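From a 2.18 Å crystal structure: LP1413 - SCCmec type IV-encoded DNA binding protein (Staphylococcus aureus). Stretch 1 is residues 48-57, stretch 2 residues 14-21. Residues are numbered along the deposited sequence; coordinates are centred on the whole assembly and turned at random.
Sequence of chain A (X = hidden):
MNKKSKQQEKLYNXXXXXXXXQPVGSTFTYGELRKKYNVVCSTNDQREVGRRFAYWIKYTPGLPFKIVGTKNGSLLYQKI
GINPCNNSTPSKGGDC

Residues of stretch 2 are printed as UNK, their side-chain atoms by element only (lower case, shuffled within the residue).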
ATOM      1  N   GLU A  48      -1.730  -9.547  -6.738  1.00 49.32           N
ATOM      2  CA  GLU A  48      -0.309  -9.366  -7.020  1.00 53.07           C
ATOM      3  C   GLU A  48       0.193  -8.038  -6.455  1.00 50.31           C
ATOM      4  O   GLU A  48       1.259  -7.978  -5.834  1.00 46.22           O
ATOM      5  CB  GLU A  48      -0.049  -9.441  -8.528  1.00 55.36           C
ATOM      6  CG  GLU A  48       1.402  -9.142  -8.940  1.00 59.75           C
ATOM      7  CD  GLU A  48       2.422 -10.058  -8.264  1.00 68.34           C
ATOM      8  OE1 GLU A  48       2.017 -11.129  -7.762  1.00 78.79           O
ATOM      9  OE2 GLU A  48       3.626  -9.705  -8.234  1.00 55.04           O
ATOM     10  N   VAL A  49      -0.558  -6.954  -6.672  1.00 48.75           N
ATOM     11  CA  VAL A  49      -0.132  -5.654  -6.167  1.00 45.53           C
ATOM     12  C   VAL A  49      -0.174  -5.637  -4.646  1.00 39.88           C
ATOM     13  O   VAL A  49       0.705  -5.063  -3.999  1.00 34.89           O
ATOM     14  CB  VAL A  49      -0.992  -4.526  -6.764  1.00 46.57           C
ATOM     15  CG1 VAL A  49      -0.648  -3.184  -6.105  1.00 39.62           C
ATOM     16  CG2 VAL A  49      -0.778  -4.446  -8.269  1.00 42.98           C
ATOM     17  N   GLY A  50      -1.197  -6.254  -4.057  1.00 34.19           N
ATOM     18  CA  GLY A  50      -1.263  -6.341  -2.609  1.00 40.59           C
ATOM     19  C   GLY A  50       0.001  -6.914  -2.012  1.00 43.09           C
ATOM     20  O   GLY A  50       0.544  -6.386  -1.039  1.00 41.42           O
ATOM     21  N   ARG A  51       0.503  -7.999  -2.603  1.00 47.30           N
ATOM     22  CA  ARG A  51       1.682  -8.653  -2.051  1.00 41.54           C
ATOM     23  C   ARG A  51       2.941  -7.841  -2.326  1.00 40.41           C
ATOM     24  O   ARG A  51       3.803  -7.707  -1.450  1.00 41.92           O
ATOM     25  CB  ARG A  51       1.800 -10.072  -2.604  1.00 56.71           C
ATOM     26  CG  ARG A  51       0.778 -11.056  -2.007  1.00 65.81           C
ATOM     27  CD  ARG A  51       0.990 -12.498  -2.495  1.00 86.69           C
ATOM     28  NE  ARG A  51       0.283 -12.791  -3.746  1.00 83.80           N
ATOM     29  CZ  ARG A  51      -0.893 -13.416  -3.835  1.00 84.16           C
ATOM     30  NH1 ARG A  51      -1.532 -13.841  -2.748  1.00 75.45           N
ATOM     31  NH2 ARG A  51      -1.439 -13.620  -5.028  1.00 71.27           N
ATOM     32  N   ARG A  52       3.066  -7.263  -3.520  1.00 35.86           N
ATOM     33  CA  ARG A  52       4.212  -6.396  -3.760  1.00 36.03           C
ATOM     34  C   ARG A  52       4.194  -5.196  -2.816  1.00 37.75           C
ATOM     35  O   ARG A  52       5.254  -4.658  -2.467  1.00 32.60           O
ATOM     36  CB  ARG A  52       4.238  -5.939  -5.218  1.00 35.80           C
ATOM     37  CG  ARG A  52       5.435  -5.054  -5.550  1.00 29.27           C
ATOM     38  CD  ARG A  52       5.350  -4.440  -6.928  1.00 29.61           C
ATOM     39  NE  ARG A  52       6.491  -3.566  -7.154  1.00 33.09           N
ATOM     40  CZ  ARG A  52       6.656  -2.801  -8.225  1.00 38.30           C
ATOM     41  NH1 ARG A  52       5.745  -2.802  -9.193  1.00 38.51           N
ATOM     42  NH2 ARG A  52       7.740  -2.041  -8.333  1.00 35.26           N
ATOM     43  N   PHE A  53       3.003  -4.770  -2.387  1.00 38.94           N
ATOM     44  CA  PHE A  53       2.884  -3.645  -1.466  1.00 38.20           C
ATOM     45  C   PHE A  53       3.242  -4.064  -0.050  1.00 32.11           C
ATOM     46  O   PHE A  53       3.994  -3.369   0.634  1.00 34.39           O
ATOM     47  CB  PHE A  53       1.462  -3.085  -1.503  1.00 34.19           C
ATOM     48  CG  PHE A  53       1.190  -2.047  -0.455  1.00 24.73           C
ATOM     49  CD1 PHE A  53       1.690  -0.765  -0.581  1.00 26.57           C
ATOM     50  CD2 PHE A  53       0.417  -2.356   0.648  1.00 33.38           C
ATOM     51  CE1 PHE A  53       1.425   0.189   0.377  1.00 28.48           C
ATOM     52  CE2 PHE A  53       0.156  -1.412   1.609  1.00 31.45           C
ATOM     53  CZ  PHE A  53       0.660  -0.137   1.470  1.00 25.34           C
ATOM     54  N   ALA A  54       2.722  -5.207   0.382  1.00 29.83           N
ATOM     55  CA  ALA A  54       2.977  -5.693   1.727  1.00 32.60           C
ATOM     56  C   ALA A  54       4.464  -5.900   1.988  1.00 41.64           C
ATOM     57  O   ALA A  54       4.908  -5.781   3.135  1.00 42.49           O
ATOM     58  CB  ALA A  54       2.213  -6.993   1.948  1.00 32.30           C
ATOM     59  N   TYR A  55       5.250  -6.201   0.948  1.00 39.61           N
ATOM     60  CA  TYR A  55       6.673  -6.454   1.129  1.00 37.27           C
ATOM     61  C   TYR A  55       7.503  -5.199   0.909  1.00 39.53           C
ATOM     62  O   TYR A  55       8.543  -5.024   1.559  1.00 37.95           O
ATOM     63  CB  TYR A  55       7.119  -7.606   0.205  1.00 40.40           C
ATOM     64  CG  TYR A  55       6.757  -8.964   0.799  1.00 38.67           C
ATOM     65  CD1 TYR A  55       5.461  -9.450   0.739  1.00 40.41           C
ATOM     66  CD2 TYR A  55       7.703  -9.726   1.472  1.00 41.17           C
ATOM     67  CE1 TYR A  55       5.118 -10.660   1.314  1.00 39.05           C
ATOM     68  CE2 TYR A  55       7.369 -10.944   2.054  1.00 36.91           C
ATOM     69  CZ  TYR A  55       6.076 -11.404   1.973  1.00 41.69           C
ATOM     70  OH  TYR A  55       5.729 -12.615   2.542  1.00 44.82           O
ATOM     71  N   TRP A  56       7.047  -4.305   0.036  1.00 30.88           N
ATOM     72  CA  TRP A  56       7.659  -2.987  -0.068  1.00 35.46           C
ATOM     73  C   TRP A  56       7.650  -2.282   1.279  1.00 38.24           C
ATOM     74  O   TRP A  56       8.658  -1.714   1.714  1.00 34.65           O
ATOM     75  CB  TRP A  56       6.898  -2.157  -1.091  1.00 34.88           C
ATOM     76  CG  TRP A  56       7.270  -0.731  -1.107  1.00 31.10           C
ATOM     77  CD1 TRP A  56       8.386  -0.183  -1.657  1.00 35.86           C
ATOM     78  CD2 TRP A  56       6.520   0.355  -0.552  1.00 30.75           C
ATOM     79  NE1 TRP A  56       8.383   1.178  -1.482  1.00 35.32           N
ATOM     80  CE2 TRP A  56       7.243   1.533  -0.807  1.00 31.48           C
ATOM     81  CE3 TRP A  56       5.303   0.444   0.131  1.00 31.28           C
ATOM     82  CZ2 TRP A  56       6.787   2.787  -0.407  1.00 30.68           C
ATOM     83  CZ3 TRP A  56       4.857   1.686   0.522  1.00 29.19           C
ATOM     84  CH2 TRP A  56       5.596   2.838   0.259  1.00 30.72           C
ATOM     85  N   ILE A  57       6.508  -2.324   1.955  1.00 34.22           N
ATOM     86  CA  ILE A  57       6.311  -1.529   3.154  1.00 38.35           C
ATOM     87  C   ILE A  57       7.044  -2.162   4.324  1.00 40.62           C
ATOM     88  O   ILE A  57       7.527  -1.462   5.218  1.00 39.22           O
ATOM     89  CB  ILE A  57       4.794  -1.383   3.404  1.00 36.41           C
ATOM     90  CG1 ILE A  57       4.477  -0.170   4.281  1.00 41.06           C
ATOM     91  CG2 ILE A  57       4.218  -2.649   3.995  1.00 37.57           C
ATOM     92  CD1 ILE A  57       2.982   0.191   4.292  1.00 36.93           C
ATOM     93  N   UNK A  14      -0.215   3.849  -7.796  1.00 31.81           N
ATOM     94  CA  UNK A  14      -1.282   4.568  -7.106  1.00 34.55           C
ATOM     95  C   UNK A  14      -1.296   4.225  -5.626  1.00 27.30           C
ATOM     96  O   UNK A  14      -1.424   5.111  -4.775  1.00 28.31           O
ATOM     97  c   UNK A  14      -5.258   6.389  -5.985  1.00 33.93           C
ATOM     98  c   UNK A  14      -2.650   4.239  -7.723  1.00 28.15           C
ATOM     99  c   UNK A  14      -5.940   5.462  -5.239  1.00 32.70           C
ATOM    100  c   UNK A  14      -5.567   4.136  -5.288  1.00 33.72           C
ATOM    101  c   UNK A  14      -4.504   3.744  -6.100  1.00 28.66           C
ATOM    102  c   UNK A  14      -4.198   5.994  -6.794  1.00 33.24           C
ATOM    103  c   UNK A  14      -3.815   4.664  -6.859  1.00 25.58           C
ATOM    104  N   UNK A  15      -1.224   2.934  -5.304  1.00 25.52           N
ATOM    105  CA  UNK A  15      -1.266   2.507  -3.913  1.00 29.94           C
ATOM    106  C   UNK A  15      -0.140   3.165  -3.130  1.00 30.17           C
ATOM    107  O   UNK A  15      -0.341   3.648  -2.012  1.00 28.95           O
ATOM    108  c   UNK A  15      -1.026   0.502  -2.385  1.00 33.28           C
ATOM    109  c   UNK A  15      -3.710   0.477  -3.668  1.00 29.71           C
ATOM    110  c   UNK A  15      -1.194   0.974  -3.834  1.00 29.04           C
ATOM    111  c   UNK A  15      -2.433   0.342  -4.471  1.00 33.33           C
ATOM    112  N   UNK A  16       1.058   3.204  -3.714  1.00 27.23           N
ATOM    113  CA  UNK A  16       2.211   3.802  -3.052  1.00 31.64           C
ATOM    114  C   UNK A  16       1.927   5.264  -2.734  1.00 28.66           C
ATOM    115  O   UNK A  16       2.057   5.707  -1.590  1.00 24.83           O
ATOM    116  c   UNK A  16       4.629   4.472  -3.374  1.00 31.87           C
ATOM    117  c   UNK A  16       4.174   1.463  -2.790  1.00 38.67           C
ATOM    118  c   UNK A  16       3.469   3.659  -3.932  1.00 27.68           C
ATOM    119  c   UNK A  16       3.864   2.188  -4.094  1.00 34.29           C
ATOM    120  N   UNK A  17       1.566   6.034  -3.759  1.00 24.17           N
ATOM    121  CA  UNK A  17       1.280   7.451  -3.575  1.00 28.30           C
ATOM    122  C   UNK A  17       0.177   7.652  -2.543  1.00 30.68           C
ATOM    123  O   UNK A  17       0.306   8.471  -1.628  1.00 26.43           O
ATOM    124  c   UNK A  17       0.891   8.068  -4.916  1.00 28.59           C
ATOM    125  N   UNK A  18      -0.902   6.876  -2.655  1.00 27.14           N
ATOM    126  CA  UNK A  18      -2.011   7.011  -1.721  1.00 29.06           C
ATOM    127  C   UNK A  18      -1.583   6.689  -0.286  1.00 32.97           C
ATOM    128  O   UNK A  18      -2.092   7.298   0.659  1.00 29.33           O
ATOM    129  c   UNK A  18      -5.117   7.738  -2.036  1.00 44.88           C
ATOM    130  c   UNK A  18      -6.449   8.044  -1.317  1.00 50.34           C
ATOM    131  n   UNK A  18      -7.055   9.364  -1.692  1.00 48.64           N
ATOM    132  c   UNK A  18      -4.513   6.420  -1.531  1.00 38.44           C
ATOM    133  c   UNK A  18      -3.165   6.108  -2.164  1.00 24.33           C
ATOM    134  N   UNK A  19      -0.658   5.747  -0.093  1.00 26.11           N
ATOM    135  CA  UNK A  19      -0.196   5.463   1.264  1.00 29.40           C
ATOM    136  C   UNK A  19       0.567   6.653   1.842  1.00 26.39           C
ATOM    137  O   UNK A  19       0.363   7.023   3.001  1.00 27.83           O
ATOM    138  o   UNK A  19       1.917   4.493   0.641  1.00 35.99           O
ATOM    139  c   UNK A  19       0.677   4.210   1.276  1.00 30.09           C
ATOM    140  N   UNK A  20       1.422   7.289   1.044  1.00 28.73           N
ATOM    141  CA  UNK A  20       2.169   8.439   1.546  1.00 28.60           C
ATOM    142  C   UNK A  20       1.256   9.616   1.862  1.00 33.60           C
ATOM    143  O   UNK A  20       1.580  10.425   2.738  1.00 33.28           O
ATOM    144  c   UNK A  20       5.949   6.354  -0.246  1.00 35.65           C
ATOM    145  c   UNK A  20       6.701   7.725   1.561  1.00 29.99           C
ATOM    146  c   UNK A  20       4.754   7.064  -0.286  1.00 32.16           C
ATOM    147  c   UNK A  20       4.515   8.103   0.599  1.00 33.41           C
ATOM    148  c   UNK A  20       6.923   6.689   0.674  1.00 33.83           C
ATOM    149  c   UNK A  20       3.225   8.884   0.537  1.00 30.61           C
ATOM    150  c   UNK A  20       5.502   8.430   1.518  1.00 29.86           C
ATOM    151  N   UNK A  21       0.127   9.737   1.162  1.00 30.35           N
ATOM    152  CA  UNK A  21      -0.813  10.828   1.393  1.00 33.50           C
ATOM    153  C   UNK A  21      -1.633  10.644   2.656  1.00 28.55           C
ATOM    154  O   UNK A  21      -2.279  11.592   3.101  1.00 36.54           O
ATOM    155  o   UNK A  21      -3.315  11.776  -1.984  1.00 41.22           O
ATOM    156  c   UNK A  21      -2.099  11.683  -2.178  1.00 46.19           C
ATOM    157  c   UNK A  21      -1.769  10.970   0.207  1.00 28.87           C
ATOM    158  n   UNK A  21      -1.565  11.705  -3.392  1.00 47.49           N
ATOM    159  c   UNK A  21      -1.124  11.528  -1.020  1.00 35.06           C
TER

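Position 14 carries seven side-chain carbons, one followed by a ring of six, with no oxygen that would make a tyrosine. Nothing on stretch 1 lies within reach of the ring. This is Phe14.

Position 15 has four carbons, forked at the first, one arm two carbons long, and its CA-to-CB bond points toward the other helix. The shorter arm lies over one face of the Phe53 ring, while the first carbon of the longer arm is the one nearest Val49. A beta-branched chain of this shape is Ile15. Its CG2 sits 3.5 Å from Phe53 CD1 and 3.8 Å from the ring centroid, 25° off the normal, a CH-pi contact; its CG1 is 4.3 Å from Val49 CG1.

Position 16 repeats the four-carbon fork. Here CA-to-CB points sideways, yet the end of the longer arm comes nearer and settles over the indole of Trp56. This is Ile16, m at both chi1 and chi2. Its CD1 stands 3.2 Å from the centroid of the six-membered ring of Trp56, only 11° off the normal, and the same CD1 meets the edge of Phe53, 4.0 Å from CD1 of that ring.

Position 17 has one carbon, pointing away from stretch 1: Ala17.

Position 18 is a row of four carbons ending in nitrogen, out of reach of stretch 1: Lys18.

Position 19 has one carbon and one oxygen. The carbon, CB, lies at the edge of the Phe53 ring, 4.2 Å from Phe53 CE1. This is Ser19, whose OG donates a 2.5 Å hydrogen bond to Ile16 O, satisfying the hydroxyl within its own helix beside apolar neighbours.

Position 20 again shows one carbon and a six-carbon ring, sideways at CB but reaching the edge of the indole. It is Phe20, with CE2 3.6 Å from Trp56 CH2; the two six-membered rings meet obliquely, planes at 64°.

Position 21 has three carbons, the third bearing one oxygen and one nitrogen, an amide well clear of stretch 1: Gln21.

The contact works by shape, with no hydrogen bond between the stretches. The helix axes cross at -46° and approach to 11.0 Å, leaving room for large side chains. Val49, Phe53 and Trp56, spaced four and three residues apart, present one side of their helix, and both aromatics adopt chi1 t. Each receives an isoleucine methyl over one face. The small Ser19 fits beside them, and the exposed Phe20 extends the packing along Trp56.

Stretch 2 (14-21) FIIAKSFQ
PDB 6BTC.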